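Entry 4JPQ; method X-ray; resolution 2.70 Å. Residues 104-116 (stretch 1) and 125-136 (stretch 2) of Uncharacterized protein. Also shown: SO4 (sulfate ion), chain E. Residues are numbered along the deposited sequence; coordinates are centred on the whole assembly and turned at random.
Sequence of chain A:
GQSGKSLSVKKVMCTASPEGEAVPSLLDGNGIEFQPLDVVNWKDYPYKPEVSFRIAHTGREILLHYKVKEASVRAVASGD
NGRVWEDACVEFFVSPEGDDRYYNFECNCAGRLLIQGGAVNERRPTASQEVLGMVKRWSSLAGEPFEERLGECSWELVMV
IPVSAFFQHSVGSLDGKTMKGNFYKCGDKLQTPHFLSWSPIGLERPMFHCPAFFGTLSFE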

# COMPACT_ATOMS: atom_id res chain seq x y z
N ASN A 104 -4.56 6.78 3.02
CA ASN A 104 -3.23 6.37 2.57
C ASN A 104 -2.61 5.46 3.63
O ASN A 104 -2.51 5.85 4.80
CB ASN A 104 -2.30 7.55 2.24
CG ASN A 104 -2.16 8.53 3.39
OD1 ASN A 104 -3.15 9.00 3.90
ND2 ASN A 104 -0.93 8.84 3.79
N PHE A 105 -2.25 4.25 3.22
CA PHE A 105 -1.62 3.25 4.06
C PHE A 105 -0.19 3.15 3.57
O PHE A 105 0.03 2.63 2.48
CB PHE A 105 -2.33 1.90 3.91
CG PHE A 105 -3.75 1.91 4.36
CD1 PHE A 105 -4.76 2.33 3.50
CD2 PHE A 105 -4.11 1.46 5.62
CE1 PHE A 105 -6.08 2.33 3.90
CE2 PHE A 105 -5.43 1.46 6.03
CZ PHE A 105 -6.42 1.89 5.17
N GLU A 106 0.75 3.68 4.34
CA GLU A 106 2.17 3.67 3.98
C GLU A 106 2.86 2.80 5.01
O GLU A 106 2.70 3.02 6.21
CB GLU A 106 2.72 5.10 3.98
CG GLU A 106 1.93 6.05 3.07
CD GLU A 106 2.50 7.45 2.96
OE1 GLU A 106 3.67 7.67 3.30
OE2 GLU A 106 1.76 8.35 2.51
N CYS A 107 3.62 1.81 4.55
CA CYS A 107 4.28 0.85 5.43
C CYS A 107 5.74 0.63 5.04
O CYS A 107 6.02 0.33 3.86
CB CYS A 107 3.51 -0.46 5.36
SG CYS A 107 3.79 -1.56 6.75
N ASN A 108 6.68 0.84 5.96
CA ASN A 108 8.11 0.62 5.63
C ASN A 108 8.41 -0.86 5.67
O ASN A 108 7.62 -1.65 6.22
CB ASN A 108 9.11 1.46 6.47
CG ASN A 108 9.21 1.05 7.94
OD1 ASN A 108 8.70 0.03 8.38
ND2 ASN A 108 9.93 1.87 8.70
N CYS A 109 9.57 -1.23 5.13
CA CYS A 109 10.01 -2.63 5.04
C CYS A 109 10.14 -3.39 6.38
O CYS A 109 10.15 -4.62 6.37
CB CYS A 109 11.31 -2.75 4.25
SG CYS A 109 12.72 -1.92 5.01
N ALA A 110 10.24 -2.67 7.49
CA ALA A 110 10.27 -3.28 8.84
C ALA A 110 8.88 -3.48 9.46
O ALA A 110 8.79 -4.01 10.57
CB ALA A 110 11.15 -2.47 9.78
N GLY A 111 7.82 -3.06 8.77
CA GLY A 111 6.45 -3.20 9.27
C GLY A 111 5.82 -2.01 9.96
O GLY A 111 4.66 -2.09 10.36
N ARG A 112 6.56 -0.92 10.16
CA ARG A 112 6.00 0.30 10.76
C ARG A 112 5.01 0.85 9.74
O ARG A 112 5.36 0.95 8.54
CB ARG A 112 7.06 1.37 11.00
CG ARG A 112 8.20 1.05 11.94
CD ARG A 112 7.76 0.73 13.36
NE ARG A 112 7.65 -0.71 13.59
CZ ARG A 112 8.69 -1.55 13.76
NH1 ARG A 112 9.97 -1.14 13.70
NH2 ARG A 112 8.44 -2.84 13.96
N LEU A 113 3.83 1.24 10.21
CA LEU A 113 2.74 1.73 9.36
C LEU A 113 2.25 3.13 9.71
O LEU A 113 2.17 3.50 10.88
CB LEU A 113 1.55 0.78 9.50
CG LEU A 113 0.19 1.06 8.85
CD1 LEU A 113 0.25 0.93 7.34
CD2 LEU A 113 -0.85 0.10 9.41
N LEU A 114 1.89 3.86 8.66
CA LEU A 114 1.28 5.19 8.74
C LEU A 114 -0.06 5.12 8.01
O LEU A 114 -0.13 4.55 6.89
CB LEU A 114 2.15 6.23 8.04
CG LEU A 114 1.55 7.62 7.74
CD1 LEU A 114 1.40 8.42 9.01
CD2 LEU A 114 2.41 8.37 6.74
N ILE A 115 -1.10 5.68 8.63
CA ILE A 115 -2.42 5.80 8.01
C ILE A 115 -2.94 7.21 8.26
O ILE A 115 -2.89 7.69 9.38
CB ILE A 115 -3.49 4.85 8.58
CG1 ILE A 115 -3.02 3.41 8.67
CG2 ILE A 115 -4.76 4.91 7.71
CD1 ILE A 115 -4.01 2.49 9.38
N GLN A 116 -3.42 7.86 7.20
CA GLN A 116 -4.16 9.11 7.36
C GLN A 116 -5.48 8.96 6.60
O GLN A 116 -5.63 8.05 5.77
CB GLN A 116 -3.42 10.32 6.82
CG GLN A 116 -2.09 10.66 7.45
CD GLN A 116 -1.26 11.48 6.49
OE1 GLN A 116 -0.56 10.95 5.61
NE2 GLN A 116 -1.36 12.79 6.61
N PRO A 125 -6.14 13.87 9.25
CA PRO A 125 -5.55 13.32 10.47
C PRO A 125 -4.99 11.91 10.35
O PRO A 125 -5.39 11.13 9.49
CB PRO A 125 -6.69 13.37 11.49
CG PRO A 125 -7.91 13.39 10.67
CD PRO A 125 -7.55 14.24 9.50
N THR A 126 -4.05 11.64 11.24
CA THR A 126 -3.38 10.38 11.34
C THR A 126 -4.33 9.44 12.13
O THR A 126 -5.14 9.91 12.94
CB THR A 126 -1.99 10.60 12.00
OG1 THR A 126 -1.07 9.65 11.48
CG2 THR A 126 -2.01 10.59 13.56
N ALA A 127 -4.24 8.14 11.91
CA ALA A 127 -5.11 7.17 12.59
C ALA A 127 -4.72 6.93 14.06
O ALA A 127 -3.56 7.12 14.45
CB ALA A 127 -5.11 5.85 11.84
N SER A 128 -5.69 6.47 14.84
CA SER A 128 -5.45 6.13 16.25
C SER A 128 -4.77 4.76 16.39
O SER A 128 -4.73 3.96 15.45
CB SER A 128 -6.78 6.11 17.02
OG SER A 128 -7.65 5.10 16.54
N GLN A 129 -4.23 4.50 17.59
CA GLN A 129 -3.59 3.22 17.95
C GLN A 129 -4.53 2.05 17.71
O GLN A 129 -4.10 1.03 17.16
CB GLN A 129 -3.12 3.21 19.43
CG GLN A 129 -1.93 4.10 19.78
CD GLN A 129 -0.67 3.80 18.97
OE1 GLN A 129 -0.46 2.67 18.49
NE2 GLN A 129 0.18 4.80 18.80
N GLU A 130 -5.79 2.21 18.13
CA GLU A 130 -6.86 1.21 17.93
C GLU A 130 -6.97 0.83 16.44
O GLU A 130 -6.97 -0.36 16.09
CB GLU A 130 -8.20 1.77 18.47
CG GLU A 130 -9.40 0.83 18.47
CD GLU A 130 -9.33 -0.31 19.48
OE1 GLU A 130 -8.70 -0.16 20.56
OE2 GLU A 130 -9.95 -1.37 19.20
N VAL A 131 -6.99 1.84 15.57
CA VAL A 131 -7.10 1.66 14.11
C VAL A 131 -5.81 1.08 13.52
O VAL A 131 -5.87 0.23 12.63
CB VAL A 131 -7.49 2.98 13.40
CG1 VAL A 131 -7.53 2.80 11.88
CG2 VAL A 131 -8.85 3.48 13.90
N LEU A 132 -4.65 1.57 13.98
CA LEU A 132 -3.36 1.00 13.55
C LEU A 132 -3.28 -0.48 13.93
O LEU A 132 -2.80 -1.30 13.13
CB LEU A 132 -2.19 1.75 14.18
CG LEU A 132 -1.98 3.17 13.66
CD1 LEU A 132 -1.16 3.98 14.66
CD2 LEU A 132 -1.35 3.17 12.27
N GLY A 133 -3.80 -0.79 15.14
CA GLY A 133 -3.91 -2.15 15.67
C GLY A 133 -4.80 -3.07 14.85
O GLY A 133 -4.60 -4.28 14.88
N MSE A 134 -5.79 -2.52 14.15
CA MSE A 134 -6.66 -3.31 13.26
C MSE A 134 -5.93 -3.85 12.04
O MSE A 134 -6.24 -4.95 11.59
CB MSE A 134 -7.85 -2.49 12.73
CG MSE A 134 -8.93 -2.21 13.75
SE MSE A 134 -10.11 -0.81 13.01
CE MSE A 134 -10.98 -0.43 14.74
N VAL A 135 -4.96 -3.10 11.52
CA VAL A 135 -4.25 -3.51 10.29
C VAL A 135 -3.13 -4.46 10.63
O VAL A 135 -2.12 -4.07 11.21
CB VAL A 135 -3.69 -2.31 9.50
CG1 VAL A 135 -2.98 -2.79 8.23
CG2 VAL A 135 -4.80 -1.33 9.15
N LYS A 136 -3.32 -5.73 10.28
CA LYS A 136 -2.33 -6.76 10.52
C LYS A 136 -1.32 -6.63 9.40
O LYS A 136 -1.68 -6.30 8.27
CB LYS A 136 -2.96 -8.16 10.54
CG LYS A 136 -4.00 -8.35 11.63
CD LYS A 136 -4.78 -9.64 11.38
CE LYS A 136 -5.79 -9.92 12.49
NZ LYS A 136 -6.41 -11.25 12.32
S SO4 E . -4.44 7.84 19.85
O1 SO4 E . -3.11 8.51 19.77
O2 SO4 E . -4.84 7.65 21.26
O3 SO4 E . -5.43 8.66 19.08
O4 SO4 E . -4.33 6.49 19.28

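Stretch 1 is a β-hairpin: strand 104-108 pairs with strand 113-116 through backbone hydrogen bonds such as Glu106 N to Leu114 O (2.8 Å) and Leu114 N to Glu106 O (2.7 Å), and a type I turn from Asn108 to Gly111 leads into the link between them. Stretch 2 approaches the second strand as an extended segment, then enters a helix that begins at Gln129, whose axis passes 9.5 Å from that of strand 113-116 at 119°. A single β-bridge joins Gln116 and Thr126. Its firmest link is the hydrogen bond from Ala127 N to Ile115 O (2.9 Å); Thr126 OG1 adds a weak one to the same oxygen (3.4 Å), and Gln116 CA lies 3.2 Å from Pro125 O. At the helix start, Ser128 OG caps Val131 N through a weak bond (3.5 Å), while Gln129 N donates to sulfate O4 (2.6 Å).

Beyond the bridge the contact is apolar. Ile115, the residue with the largest covered area, packs its CB against Ala127 CB (3.8 Å), its CG1 against Leu132 CD2 (4.0 Å) and its CD1 against Val135 CG2 (3.9 Å). Leu113, pointing toward stretch 2, places CD2 3.7 Å from Val135 CB and 4.2 Å from Leu132 CD2. Phe105 reaches across from the first strand, its CE2 4.2 Å from Val135 CG2, which meets the ring obliquely.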